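Local coordinates for hypothetical protein (Bacteroides uniformis ATCC 8492, PDB 4QRL) that is of unknown function but folds as a lipocalin-like beta barrel, a scaffold that in relatives often binds small hydrophobic ligands, at residues 26-29 against 30-33; 95-99 against 100-104. One frame throughout, in Å; residues are numbered along the deposited sequence.

Overall arrangement
Both contacts belong to one antiparallel sheet that closes into an eight-stranded barrel, the up-and-down topology expected of the calycin clan. Contact 1 comes first along the chain, where strand 25-36, second in the order, breaks at a corner; contact 2 follows much later, at the turn joining strands 89-97 and 101-106, the sixth and seventh. Their centres lie 15 Å apart and their nearest atoms about 5 Å, without touching. Two strands have residues near both contacts: strand 11-19 packs against Val28 and also brings Trp13 to Leu97 and Leu102, while Phe113 of strand 109-115 meets both Tyr33 and Leu102. The two are thus separate local features of one closed sheet, linked through those strands.

Contact 1 of 2, residues 26-29 against 30-33; sequences EKVD and SVFY
Val28 and Val31 meet at an oblique angle on the inner side of a sharp corner, CG1 of Val28 lying 3.9 Å from CG2 of Val31. The two valines present different branches. In Val28 the touching methyl is the one opposite the backbone N (chi1 177°), whereas in Val31 it is CG2, which sits beside its own N and opposite the carbonyl carbon. The corner that brings them together is measurable: the short strand axes of 26-29 and 31-33 make an angle of 73°, with the chain turning at Ser30. The bend breaks strand 25-36 into two arms that run in different directions within the lipocalin-like barrel.

A water bridges the polar side of the bend. It accepts the Asp29 N-H with its oxygen 3.0 Å from Asp29 N, and it is also hydrogen-bonded to Ser30 OG at 3.0 Å. The serine hydroxyl is placed between its backbone N and carbonyl carbon (chi1 52°), a rotation that sends OG back to this water. Beyond the corner, the Phe32 ring brings CE1 to 4.1 Å from Asp29 O, an oblique and loose approach; the same ring meets Phe116.

Neighbouring strands hold both arms: Val28 and Val31 pair through the backbone with Arg16 and Leu15 of strand 11-19, and Ser30 and Phe32 with Leu45 and Ile43 of strand 39-45. Chemically, then, apolar contact lies inside the angle, while a water links a backbone N-H to a serine hydroxyl, so that Asp29 N and Ser30 OG share a solvent partner at the bend.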
ATOM      1  N   GLU A  26       1.023  12.973  -7.560  1.00 26.92           N
ATOM      2  CA  GLU A  26      -0.193  12.590  -8.260  1.00 25.74           C
ATOM      3  C   GLU A  26      -1.215  12.054  -7.312  1.00 28.17           C
ATOM      4  O   GLU A  26      -0.892  11.217  -6.469  1.00 27.05           O
ATOM      5  CB  GLU A  26       0.098  11.550  -9.357  1.00 26.89           C
ATOM      6  CG  GLU A  26      -1.080  11.369 -10.302  1.00 30.92           C
ATOM      7  CD  GLU A  26      -0.780  10.537 -11.528  1.00 45.78           C
ATOM      8  OE1 GLU A  26      -0.010   9.551 -11.426  1.00 30.09           O
ATOM      9  OE2 GLU A  26      -1.387  10.832 -12.579  1.00 36.74           O
ATOM     10  N   LYS A  27      -2.456  12.555  -7.438  1.00 27.10           N
ATOM     11  CA  LYS A  27      -3.588  12.103  -6.643  1.00 26.71           C
ATOM     12  C   LYS A  27      -4.030  10.727  -7.141  1.00 29.31           C
ATOM     13  O   LYS A  27      -3.935  10.434  -8.324  1.00 30.14           O
ATOM     14  CB  LYS A  27      -4.746  13.121  -6.667  1.00 31.34           C
ATOM     15  CG  LYS A  27      -4.443  14.340  -5.793  1.00 45.68           C
ATOM     16  CD  LYS A  27      -5.488  15.452  -5.945  1.00 56.82           C
ATOM     17  CE  LYS A  27      -5.038  16.718  -5.249  1.00 67.24           C
ATOM     18  NZ  LYS A  27      -6.120  17.736  -5.193  1.00 72.77           N
ATOM     19  N   VAL A  28      -4.398   9.862  -6.199  1.00 26.63           N
ATOM     20  CA  VAL A  28      -4.826   8.473  -6.381  1.00 26.19           C
ATOM     21  C   VAL A  28      -6.200   8.361  -5.760  1.00 33.26           C
ATOM     22  O   VAL A  28      -6.393   8.805  -4.612  1.00 33.44           O
ATOM     23  CB  VAL A  28      -3.812   7.536  -5.664  1.00 28.27           C
ATOM     24  CG1 VAL A  28      -4.221   6.047  -5.728  1.00 28.01           C
ATOM     25  CG2 VAL A  28      -2.396   7.755  -6.170  1.00 28.20           C
ATOM     26  N   ASP A  29      -7.154   7.771  -6.453  1.00 31.87           N
ATOM     27  CA  ASP A  29      -8.443   7.681  -5.741  1.00 35.17           C
ATOM     28  C   ASP A  29      -9.037   6.286  -5.779  1.00 41.51           C
ATOM     29  O   ASP A  29     -10.204   6.095  -5.431  1.00 46.02           O
ATOM     30  CB  ASP A  29      -9.446   8.704  -6.318  1.00 38.90           C
ATOM     31  CG  ASP A  29      -9.952   8.439  -7.731  1.00 54.60           C
ATOM     32  OD1 ASP A  29      -9.274   7.692  -8.484  1.00 54.79           O
ATOM     33  OD2 ASP A  29     -11.004   9.016  -8.100  1.00 60.06           O
ATOM     34  N   SER A  30      -8.243   5.315  -6.169  1.00 33.53           N
ATOM     35  CA  SER A  30      -8.737   3.978  -6.418  1.00 32.12           C
ATOM     36  C   SER A  30      -8.054   2.886  -5.611  1.00 30.64           C
ATOM     37  O   SER A  30      -8.318   1.726  -5.882  1.00 29.47           O
ATOM     38  CB  SER A  30      -8.531   3.686  -7.901  1.00 36.19           C
ATOM     39  OG  SER A  30      -7.183   3.936  -8.273  1.00 39.48           O
ATOM     40  N   VAL A  31      -7.149   3.218  -4.677  1.00 23.49           N
ATOM     41  CA  VAL A  31      -6.381   2.183  -3.971  1.00 20.76           C
ATOM     42  C   VAL A  31      -6.598   2.307  -2.477  1.00 24.24           C
ATOM     43  O   VAL A  31      -6.525   3.412  -1.929  1.00 24.03           O
ATOM     44  CB  VAL A  31      -4.876   2.244  -4.311  1.00 23.45           C
ATOM     45  CG1 VAL A  31      -4.102   1.160  -3.567  1.00 22.94           C
ATOM     46  CG2 VAL A  31      -4.637   2.141  -5.827  1.00 23.78           C
ATOM     47  N   PHE A  32      -6.854   1.163  -1.834  1.00 20.09           N
ATOM     48  CA  PHE A  32      -7.153   1.098  -0.397  1.00 19.40           C
ATOM     49  C   PHE A  32      -6.348  -0.011   0.219  1.00 23.81           C
ATOM     50  O   PHE A  32      -6.409  -1.147  -0.282  1.00 23.78           O
ATOM     51  CB  PHE A  32      -8.669   0.849  -0.177  1.00 20.41           C
ATOM     52  CG  PHE A  32      -9.536   1.947  -0.749  1.00 21.70           C
ATOM     53  CD1 PHE A  32      -9.808   2.003  -2.119  1.00 22.73           C
ATOM     54  CD2 PHE A  32      -9.969   2.996   0.051  1.00 21.53           C
ATOM     55  CE1 PHE A  32     -10.555   3.056  -2.661  1.00 25.38           C
ATOM     56  CE2 PHE A  32     -10.732   4.044  -0.498  1.00 24.13           C
ATOM     57  CZ  PHE A  32     -11.028   4.055  -1.839  1.00 23.69           C
ATOM     58  N   TYR A  33      -5.540   0.303   1.255  1.00 20.66           N
ATOM     59  CA  TYR A  33      -4.733  -0.735   1.942  1.00 19.37           C
ATOM     60  C   TYR A  33      -5.406  -1.090   3.240  1.00 24.14           C
ATOM     61  O   TYR A  33      -5.954  -0.222   3.905  1.00 25.45           O
ATOM     62  CB  TYR A  33      -3.295  -0.259   2.250  1.00 19.91           C
ATOM     63  CG  TYR A  33      -2.277  -0.236   1.133  1.00 22.51           C
ATOM     64  CD1 TYR A  33      -2.669  -0.284  -0.203  1.00 24.96           C
ATOM     65  CD2 TYR A  33      -0.921  -0.050   1.406  1.00 22.98           C
ATOM     66  CE1 TYR A  33      -1.730  -0.247  -1.232  1.00 27.76           C
ATOM     67  CE2 TYR A  33       0.016   0.041   0.381  1.00 23.43           C
ATOM     68  CZ  TYR A  33      -0.393  -0.053  -0.933  1.00 28.79           C
ATOM     69  OH  TYR A  33       0.542  -0.007  -1.943  1.00 31.25           O
TER
HETATM   70  O   HOH W   1      -6.289   6.639  -9.049  1.00 39.45           O

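Contact 2 of 2, residues 95-99 against 100-104; sequences EDLSY and SSLRL
Arg103 O receives two N-H groups, from Glu95 N at 2.8 Å and, more weakly, from Asp96 N at 3.3 Å. Two residues facing one define a classic beta bulge, here in the antiparallel hairpin of strands 89-97 and 101-106. The regular pairing resumes with Arg103 N to Asp96 O at 2.9 Å.

The bulge also sets Glu95 beside the arginine. In the conformer described here, one of two, Arg103 NE donates to Glu95 OE1 at 3.0 Å in a salt bridge, with carboxylate and guanidinium planes only 1° apart, and a water donates to Glu95 OE1 and accepts from Arg103 NH2, closing a ring at the guanidinium edge.

Asp96 turns CG opposite its backbone N (chi1 178°), bringing OD2 to Ser101 OG, which donates at 2.7 Å nearly along the carboxylate C-O axis. Replacing Asp96 with an alanine would probably leave the Ser101 hydroxyl without this acceptor and free to turn. On the other face, Leu97 and Leu102 meet obliquely through their CD1 methyls, near Trp13.

At the turn, Ser98 N donates to Ser101 O at 2.9 Å, in the carbonyl plane, while Ser98 OG accepts in return from Ser101 N at 3.2 Å.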
ATOM      1  N   GLU A  95       7.153   6.990   7.715  1.00 26.62           N
ATOM      2  CA  GLU A  95       7.518   8.389   7.962  1.00 27.72           C
ATOM      3  C   GLU A  95       6.542   9.029   8.912  1.00 31.35           C
ATOM      4  O   GLU A  95       6.890   9.951   9.663  1.00 31.10           O
ATOM      5  CB  GLU A  95       7.572   9.163   6.635  1.00 29.25           C
ATOM      6  CG  GLU A  95       8.754   8.756   5.759  1.00 32.94           C
ATOM      7  CD  GLU A  95       9.099   9.740   4.663  1.00 39.61           C
ATOM      8  OE1 GLU A  95       8.237  10.561   4.284  1.00 42.35           O
ATOM      9  OE2 GLU A  95      10.240   9.668   4.162  1.00 33.44           O
ATOM     10  N   ASP A  96       5.287   8.565   8.862  1.00 27.46           N
ATOM     11  CA  ASP A  96       4.250   9.095   9.735  1.00 28.03           C
ATOM     12  C   ASP A  96       3.185   8.088   9.966  1.00 29.41           C
ATOM     13  O   ASP A  96       2.761   7.406   9.024  1.00 28.45           O
ATOM     14  CB  ASP A  96       3.594  10.371   9.153  1.00 30.01           C
ATOM     15  CG  ASP A  96       2.483  10.920  10.034  1.00 37.80           C
ATOM     16  OD1 ASP A  96       2.795  11.462  11.114  1.00 41.84           O
ATOM     17  OD2 ASP A  96       1.301  10.766   9.664  1.00 38.99           O
ATOM     18  N   LEU A  97       2.760   7.980  11.228  1.00 27.24           N
ATOM     19  CA  LEU A  97       1.630   7.159  11.594  1.00 26.16           C
ATOM     20  C   LEU A  97       0.900   7.781  12.763  1.00 30.78           C
ATOM     21  O   LEU A  97       1.481   7.997  13.823  1.00 30.80           O
ATOM     22  CB  LEU A  97       1.983   5.690  11.890  1.00 26.13           C
ATOM     23  CG  LEU A  97       0.852   4.809  12.485  1.00 29.10           C
ATOM     24  CD1 LEU A  97      -0.278   4.572  11.484  1.00 27.77           C
ATOM     25  CD2 LEU A  97       1.405   3.479  13.012  1.00 32.87           C
ATOM     26  N   SER A  98      -0.388   8.031  12.561  1.00 26.00           N
ATOM     27  CA  SER A  98      -1.322   8.459  13.605  1.00 25.61           C
ATOM     28  C   SER A  98      -2.600   7.705  13.302  1.00 26.80           C
ATOM     29  O   SER A  98      -2.666   7.036  12.270  1.00 27.20           O
ATOM     30  CB  SER A  98      -1.502   9.981  13.608  1.00 26.57           C
ATOM     31  OG  SER A  98      -2.232  10.439  12.480  1.00 30.21           O
ATOM     32  N   TYR A  99      -3.608   7.834  14.122  1.00 24.86           N
ATOM     33  CA  TYR A  99      -4.893   7.174  13.865  1.00 24.45           C
ATOM     34  C   TYR A  99      -5.528   7.592  12.512  1.00 29.74           C
ATOM     35  O   TYR A  99      -6.288   6.819  11.942  1.00 31.50           O
ATOM     36  CB  TYR A  99      -5.874   7.509  14.999  1.00 27.16           C
ATOM     37  CG  TYR A  99      -7.088   6.615  15.004  1.00 28.27           C
ATOM     38  CD1 TYR A  99      -6.973   5.251  15.268  1.00 29.88           C
ATOM     39  CD2 TYR A  99      -8.358   7.129  14.750  1.00 28.90           C
ATOM     40  CE1 TYR A  99      -8.091   4.420  15.279  1.00 33.95           C
ATOM     41  CE2 TYR A  99      -9.489   6.308  14.782  1.00 29.88           C
ATOM     42  CZ  TYR A  99      -9.345   4.948  15.016  1.00 39.15           C
ATOM     43  OH  TYR A  99     -10.449   4.132  15.049  1.00 39.37           O
ATOM     44  N   SER A 100      -5.249   8.809  12.009  1.00 26.16           N
ATOM     45  CA  SER A 100      -5.892   9.243  10.766  1.00 24.83           C
ATOM     46  C   SER A 100      -4.932   9.407   9.576  1.00 26.67           C
ATOM     47  O   SER A 100      -5.398   9.519   8.446  1.00 23.84           O
ATOM     48  CB  SER A 100      -6.638  10.551  11.019  1.00 29.56           C
ATOM     49  OG  SER A 100      -5.719  11.514  11.494  1.00 36.91           O
ATOM     50  N   SER A 101      -3.604   9.384   9.812  1.00 24.37           N
ATOM     51  CA  SER A 101      -2.616   9.634   8.771  1.00 23.47           C
ATOM     52  C   SER A 101      -1.525   8.549   8.709  1.00 24.72           C
ATOM     53  O   SER A 101      -1.036   8.108   9.739  1.00 24.60           O
ATOM     54  CB  SER A 101      -1.959  10.990   9.002  1.00 29.21           C
ATOM     55  OG  SER A 101      -0.848  11.163   8.138  1.00 41.91           O
ATOM     56  N   LEU A 102      -1.135   8.165   7.505  1.00 22.52           N
ATOM     57  CA  LEU A 102      -0.085   7.174   7.261  1.00 22.90           C
ATOM     58  C   LEU A 102       0.766   7.630   6.068  1.00 25.06           C
ATOM     59  O   LEU A 102       0.219   7.990   5.030  1.00 24.16           O
ATOM     60  CB  LEU A 102      -0.641   5.750   7.033  1.00 21.28           C
ATOM     61  CG  LEU A 102       0.385   4.635   6.666  1.00 22.24           C
ATOM     62  CD1 LEU A 102       1.395   4.370   7.814  1.00 21.51           C
ATOM     63  CD2 LEU A 102      -0.305   3.346   6.314  1.00 21.87           C
ATOM     64  N   ARG A 103       2.089   7.640   6.243  1.00 22.30           N
ATOM     65  CA  ARG A 103       3.020   8.046   5.204  0.65 23.28           C
ATOM     66  C   ARG A 103       4.121   6.994   5.116  1.00 26.88           C
ATOM     67  O   ARG A 103       4.864   6.769   6.096  1.00 26.96           O
ATOM     68  CB  ARG A 103       3.572   9.453   5.515  0.65 26.78           C
ATOM     69  CG  ARG A 103       4.323  10.124   4.383  0.65 34.91           C
ATOM     70  CD  ARG A 103       4.986  11.376   4.920  0.65 36.09           C
ATOM     71  NE  ARG A 103       5.700  12.110   3.886  0.65 36.85           N
ATOM     72  CZ  ARG A 103       5.186  13.124   3.197  0.65 44.87           C
ATOM     73  NH1 ARG A 103       3.942  13.527   3.423  0.65 37.28           N
ATOM     74  NH2 ARG A 103       5.909  13.737   2.272  0.65 19.92           N
ATOM     75  N   LEU A 104       4.191   6.325   3.959  1.00 24.61           N
ATOM     76  CA  LEU A 104       5.148   5.275   3.659  1.00 24.50           C
ATOM     77  C   LEU A 104       6.168   5.778   2.634  1.00 28.06           C
ATOM     78  O   LEU A 104       5.813   6.532   1.734  1.00 29.48           O
ATOM     79  CB  LEU A 104       4.431   4.013   3.134  1.00 23.47           C
ATOM     80  CG  LEU A 104       3.433   3.328   4.079  1.00 25.99           C
ATOM     81  CD1 LEU A 104       2.844   2.082   3.431  1.00 25.70           C
ATOM     82  CD2 LEU A 104       4.065   3.002   5.449  1.00 26.86           C
TER
HETATM   83  O   HOH W   2       8.796  13.287   3.233  1.00 50.05           O